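Local coordinates for glutathione peroxidase-like protein (Trypanosoma brucei, PDB 3DWV) that probably reduces hydroperoxides as a tryparedoxin-dependent peroxidase of the glutathione peroxidase family, here in its oxidized, disulfide-bonded form, at residues 67-78 / 171-182. The protein carries 1 engineered substitution. Residues are numbered along the deposited sequence; the frame is centred on the assembly and turned at random.
Sequences TATTLYNKYKSQ and VKDIEEKLIPLL. Unlike the reference sequence in segment 67-78: T70 (reference Ala).
With CG turned beside the backbone N (chi1 -66°), Y75 sends its ring toward helix 171-181, and E175, similarly turned at chi1 and extended beyond CG, reaches across to meet it nearly at a right angle. E175 OE2, whose modelled place is less sure, appears to accept a hydrogen bond from Y75 OH (2.6 Å) and to form a salt bridge with K74; this oxygen lies at the ring's edge, the carboxylate plane steeply inclined to the ring. Tyrosine suits this border because its ring can pack while its hydroxyl serves the acid: K74 CG covers the centre of one face, and L182 CD1 makes an off-centre CH-pi contact 4.2 Å from the centroid. Helices 64-75 and 171-181 pack side by side against the central sheet of the thioredoxin-like fold; the axes of 67-75 and 171-181 come within 10.6 Å and are inclined by 43°. L71, from helix 64-75, inserts as a knob into the hole on helix 171-181 formed by V171, I174, E175 and L178; its branched end lets CD1 touch I174 CG2 (3.6 Å) while CD2 faces E175 CG, and its side chain also rests on L50 of strand 49-54. Near the start of helix 171-181, T67, in the conformer given, turns its methyl CG2 to V171 CG2 (3.8 Å) while its hydroxyl bonds to the carbonyl oxygen of G63, a division of labour well suited to a buried threonine.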
loop_
_atom_site.group_PDB
_atom_site.type_symbol
_atom_site.label_atom_id
_atom_site.label_comp_id
_atom_site.label_asym_id
_atom_site.label_seq_id
_atom_site.Cartn_x
_atom_site.Cartn_y
_atom_site.Cartn_z
ATOM N N THR A 67 -10.586 5.877 -4.266
ATOM C CA THR A 67 -10.063 5.010 -5.322
ATOM C C THR A 67 -9.866 3.589 -4.815
ATOM O O THR A 67 -10.386 2.670 -5.447
ATOM C CB THR A 67 -8.746 5.551 -5.883
ATOM O OG1 THR A 67 -9.064 6.794 -6.521
ATOM C CG2 THR A 67 -8.223 4.653 -6.986
ATOM N N ALA A 68 -9.154 3.439 -3.710
ATOM C CA ALA A 68 -8.928 2.070 -3.164
ATOM C C ALA A 68 -10.262 1.391 -2.889
ATOM O O ALA A 68 -10.412 0.204 -3.158
ATOM C CB ALA A 68 -8.130 2.084 -1.868
ATOM N N THR A 69 -11.249 2.084 -2.327
ATOM C CA THR A 69 -12.485 1.404 -1.918
ATOM C C THR A 69 -13.306 1.010 -3.137
ATOM O O THR A 69 -13.873 -0.097 -3.232
ATOM C CB THR A 69 -13.277 2.345 -1.000
ATOM O OG1 THR A 69 -12.507 2.575 0.222
ATOM C CG2 THR A 69 -14.620 1.750 -0.624
ATOM N N THR A 70 -13.374 1.969 -4.071
ATOM C CA THR A 70 -14.042 1.684 -5.330
ATOM C C THR A 70 -13.470 0.451 -6.021
ATOM O O THR A 70 -14.245 -0.411 -6.453
ATOM C CB THR A 70 -13.913 2.865 -6.304
ATOM O OG1 THR A 70 -14.575 3.996 -5.688
ATOM C CG2 THR A 70 -14.610 2.516 -7.621
ATOM N N LEU A 71 -12.127 0.361 -6.120
ATOM C CA LEU A 71 -11.553 -0.785 -6.843
ATOM C C LEU A 71 -11.774 -2.066 -6.064
ATOM O O LEU A 71 -12.134 -3.105 -6.653
ATOM C CB LEU A 71 -10.054 -0.617 -7.076
ATOM C CG LEU A 71 -9.646 0.494 -8.046
ATOM C CD1 LEU A 71 -8.171 0.871 -7.927
ATOM C CD2 LEU A 71 -9.991 0.061 -9.454
ATOM N N TYR A 72 -11.553 -2.031 -4.769
ATOM C CA TYR A 72 -11.834 -3.177 -3.910
ATOM C C TYR A 72 -13.228 -3.742 -4.110
ATOM O O TYR A 72 -13.453 -4.940 -4.352
ATOM C CB TYR A 72 -11.649 -2.725 -2.448
ATOM C CG TYR A 72 -11.855 -3.873 -1.490
ATOM C CD1 TYR A 72 -10.990 -4.963 -1.476
ATOM C CD2 TYR A 72 -12.930 -3.851 -0.619
ATOM C CE1 TYR A 72 -11.157 -6.028 -0.604
ATOM C CE2 TYR A 72 -13.107 -4.919 0.264
ATOM C CZ TYR A 72 -12.238 -5.982 0.261
ATOM O OH TYR A 72 -12.476 -7.002 1.152
ATOM N N ASN A 73 -14.252 -2.875 -4.017
ATOM C CA ASN A 73 -15.635 -3.354 -4.089
ATOM C C ASN A 73 -15.998 -3.778 -5.501
ATOM O O ASN A 73 -16.771 -4.724 -5.705
ATOM C CB ASN A 73 -16.598 -2.266 -3.585
ATOM C CG ASN A 73 -16.557 -2.092 -2.071
ATOM O OD1 ASN A 73 -16.335 -3.074 -1.338
ATOM N ND2 ASN A 73 -16.778 -0.850 -1.645
ATOM N N LYS A 74 -15.453 -3.100 -6.504
ATOM C CA LYS A 74 -15.714 -3.473 -7.881
ATOM C C LYS A 74 -15.168 -4.838 -8.252
ATOM O O LYS A 74 -15.824 -5.543 -9.030
ATOM C CB LYS A 74 -15.050 -2.424 -8.783
ATOM C CG LYS A 74 -15.346 -2.673 -10.246
ATOM C CD LYS A 74 -15.857 -1.418 -10.916
ATOM C CE LYS A 74 -14.701 -0.606 -11.447
ATOM N NZ LYS A 74 -15.092 0.137 -12.702
ATOM N N TYR A 75 -13.987 -5.204 -7.773
ATOM C CA TYR A 75 -13.233 -6.327 -8.309
ATOM C C TYR A 75 -12.954 -7.427 -7.298
ATOM O O TYR A 75 -12.440 -8.488 -7.717
ATOM C CB TYR A 75 -11.880 -5.847 -8.903
ATOM C CG TYR A 75 -12.101 -4.961 -10.120
ATOM C CD1 TYR A 75 -12.599 -5.520 -11.309
ATOM C CD2 TYR A 75 -11.816 -3.593 -10.105
ATOM C CE1 TYR A 75 -12.798 -4.720 -12.432
ATOM C CE2 TYR A 75 -12.031 -2.792 -11.241
ATOM C CZ TYR A 75 -12.529 -3.374 -12.392
ATOM O OH TYR A 75 -12.742 -2.589 -13.510
ATOM N N LYS A 76 -13.273 -7.212 -6.003
ATOM C CA LYS A 76 -13.015 -8.342 -5.090
ATOM C C LYS A 76 -13.744 -9.619 -5.523
ATOM O O LYS A 76 -13.343 -10.739 -5.198
ATOM C CB LYS A 76 -13.373 -7.924 -3.666
ATOM C CG LYS A 76 -14.815 -7.431 -3.507
ATOM C CD LYS A 76 -15.073 -7.063 -2.042
ATOM C CE LYS A 76 -16.534 -6.679 -1.855
ATOM N NZ LYS A 76 -16.656 -5.915 -0.570
ATOM N N SER A 77 -14.848 -9.535 -6.282
ATOM C CA SER A 77 -15.548 -10.765 -6.662
ATOM C C SER A 77 -14.744 -11.531 -7.701
ATOM O O SER A 77 -15.017 -12.734 -7.940
ATOM C CB SER A 77 -16.948 -10.490 -7.230
ATOM O OG SER A 77 -16.898 -9.396 -8.143
ATOM N N GLN A 78 -13.780 -10.854 -8.322
ATOM C CA GLN A 78 -13.031 -11.535 -9.393
ATOM C C GLN A 78 -11.720 -12.113 -8.874
ATOM O O GLN A 78 -10.907 -12.664 -9.636
ATOM C CB GLN A 78 -12.756 -10.582 -10.559
ATOM C CG GLN A 78 -13.968 -10.143 -11.359
ATOM C CD GLN A 78 -13.619 -9.389 -12.635
ATOM O OE1 GLN A 78 -12.745 -9.806 -13.411
ATOM N NE2 GLN A 78 -14.292 -8.263 -12.907
ATOM N N VAL A 171 -9.320 5.978 -10.864
ATOM C CA VAL A 171 -9.754 4.568 -11.056
ATOM C C VAL A 171 -9.448 4.095 -12.469
ATOM O O VAL A 171 -8.984 2.962 -12.761
ATOM C CB VAL A 171 -11.231 4.544 -10.661
ATOM C CG1 VAL A 171 -11.982 3.308 -11.153
ATOM C CG2 VAL A 171 -11.397 4.659 -9.129
ATOM N N LYS A 172 -9.684 4.966 -13.467
ATOM C CA LYS A 172 -9.427 4.587 -14.867
ATOM C C LYS A 172 -7.967 4.316 -15.188
ATOM O O LYS A 172 -7.572 3.422 -15.956
ATOM C CB LYS A 172 -9.979 5.692 -15.778
ATOM C CG LYS A 172 -10.017 5.328 -17.237
ATOM C CD LYS A 172 -10.840 4.077 -17.516
ATOM C CE LYS A 172 -11.755 4.222 -18.717
ATOM N NZ LYS A 172 -11.962 2.925 -19.418
ATOM N N ASP A 173 -7.055 5.081 -14.588
ATOM C CA ASP A 173 -5.622 4.871 -14.775
ATOM C C ASP A 173 -5.199 3.529 -14.187
ATOM O O ASP A 173 -4.354 2.833 -14.701
ATOM C CB ASP A 173 -4.817 5.978 -14.095
ATOM C CG ASP A 173 -4.792 7.255 -14.926
ATOM O OD1 ASP A 173 -5.147 7.227 -16.127
ATOM O OD2 ASP A 173 -4.402 8.299 -14.346
ATOM N N ILE A 174 -5.803 3.171 -13.079
ATOM C CA ILE A 174 -5.366 1.932 -12.418
ATOM C C ILE A 174 -6.005 0.774 -13.162
ATOM O O ILE A 174 -5.356 -0.231 -13.433
ATOM C CB ILE A 174 -5.680 2.002 -10.911
ATOM C CG1 ILE A 174 -4.890 3.075 -10.164
ATOM C CG2 ILE A 174 -5.426 0.664 -10.248
ATOM C CD1 ILE A 174 -4.955 3.085 -8.650
ATOM N N GLU A 175 -7.271 0.902 -13.532
ATOM C CA GLU A 175 -7.939 -0.086 -14.372
ATOM C C GLU A 175 -7.193 -0.410 -15.665
ATOM O O GLU A 175 -7.153 -1.593 -16.055
ATOM C CB GLU A 175 -9.367 0.422 -14.684
ATOM C CG GLU A 175 -10.314 0.169 -13.522
ATOM C CD GLU A 175 -11.737 0.573 -13.859
ATOM O OE1 GLU A 175 -11.953 1.458 -14.733
ATOM O OE2 GLU A 175 -12.666 0.010 -13.251
ATOM N N GLU A 176 -6.594 0.568 -16.353
ATOM C CA GLU A 176 -5.809 0.287 -17.562
ATOM C C GLU A 176 -4.800 -0.846 -17.342
ATOM O O GLU A 176 -4.618 -1.720 -18.192
ATOM C CB GLU A 176 -5.051 1.523 -18.035
ATOM C CG GLU A 176 -5.804 2.824 -18.102
ATOM C CD GLU A 176 -7.083 2.757 -18.911
ATOM O OE1 GLU A 176 -8.155 2.441 -18.339
ATOM O OE2 GLU A 176 -7.041 3.029 -20.128
ATOM N N LYS A 177 -4.151 -0.840 -16.175
ATOM C CA LYS A 177 -3.179 -1.852 -15.788
ATOM C C LYS A 177 -3.827 -3.093 -15.162
ATOM O O LYS A 177 -3.424 -4.252 -15.410
ATOM C CB LYS A 177 -2.184 -1.313 -14.760
ATOM C CG LYS A 177 -1.458 -0.028 -15.104
ATOM C CD LYS A 177 -1.037 0.005 -16.561
ATOM C CE LYS A 177 -0.236 1.286 -16.836
ATOM N NZ LYS A 177 -0.166 1.542 -18.289
ATOM N N LEU A 178 -4.823 -2.901 -14.299
ATOM C CA LEU A 178 -5.411 -4.011 -13.544
ATOM C C LEU A 178 -6.291 -4.943 -14.373
ATOM O O LEU A 178 -6.270 -6.168 -14.174
ATOM C CB LEU A 178 -6.224 -3.425 -12.405
ATOM C CG LEU A 178 -7.094 -4.356 -11.568
ATOM C CD1 LEU A 178 -6.270 -5.425 -10.874
ATOM C CD2 LEU A 178 -7.867 -3.542 -10.527
ATOM N N ILE A 179 -7.102 -4.420 -15.266
ATOM C CA ILE A 179 -8.044 -5.321 -15.981
ATOM C C ILE A 179 -7.353 -6.405 -16.767
ATOM O O ILE A 179 -7.792 -7.567 -16.707
ATOM C CB ILE A 179 -8.954 -4.420 -16.868
ATOM C CG1 ILE A 179 -9.975 -3.647 -15.994
ATOM C CG2 ILE A 179 -9.543 -5.186 -18.032
ATOM C CD1 ILE A 179 -10.733 -2.596 -16.771
ATOM N N PRO A 180 -6.294 -6.113 -17.522
ATOM C CA PRO A 180 -5.567 -7.214 -18.142
ATOM C C PRO A 180 -5.047 -8.219 -17.109
ATOM O O PRO A 180 -4.881 -9.386 -17.513
ATOM C CB PRO A 180 -4.367 -6.518 -18.791
ATOM C CG PRO A 180 -4.829 -5.118 -19.048
ATOM C CD PRO A 180 -5.722 -4.811 -17.893
ATOM N N LEU A 181 -4.753 -7.845 -15.873
ATOM C CA LEU A 181 -4.210 -8.770 -14.888
ATOM C C LEU A 181 -5.300 -9.659 -14.354
ATOM O O LEU A 181 -5.073 -10.784 -13.980
ATOM C CB LEU A 181 -3.643 -7.999 -13.692
ATOM C CG LEU A 181 -2.276 -7.390 -14.030
ATOM C CD1 LEU A 181 -1.773 -6.525 -12.888
ATOM C CD2 LEU A 181 -1.293 -8.496 -14.396
ATOM N N LEU A 182 -6.501 -9.055 -14.363
ATOM C CA LEU A 182 -7.641 -9.884 -13.992
ATOM C C LEU A 182 -7.939 -10.869 -15.127
ATOM O O LEU A 182 -8.264 -12.013 -14.853
ATOM C CB LEU A 182 -8.854 -9.002 -13.694
ATOM C CG LEU A 182 -8.677 -8.158 -12.420
ATOM C CD1 LEU A 182 -9.417 -6.839 -12.648
ATOM C CD2 LEU A 182 -9.129 -8.945 -11.210
#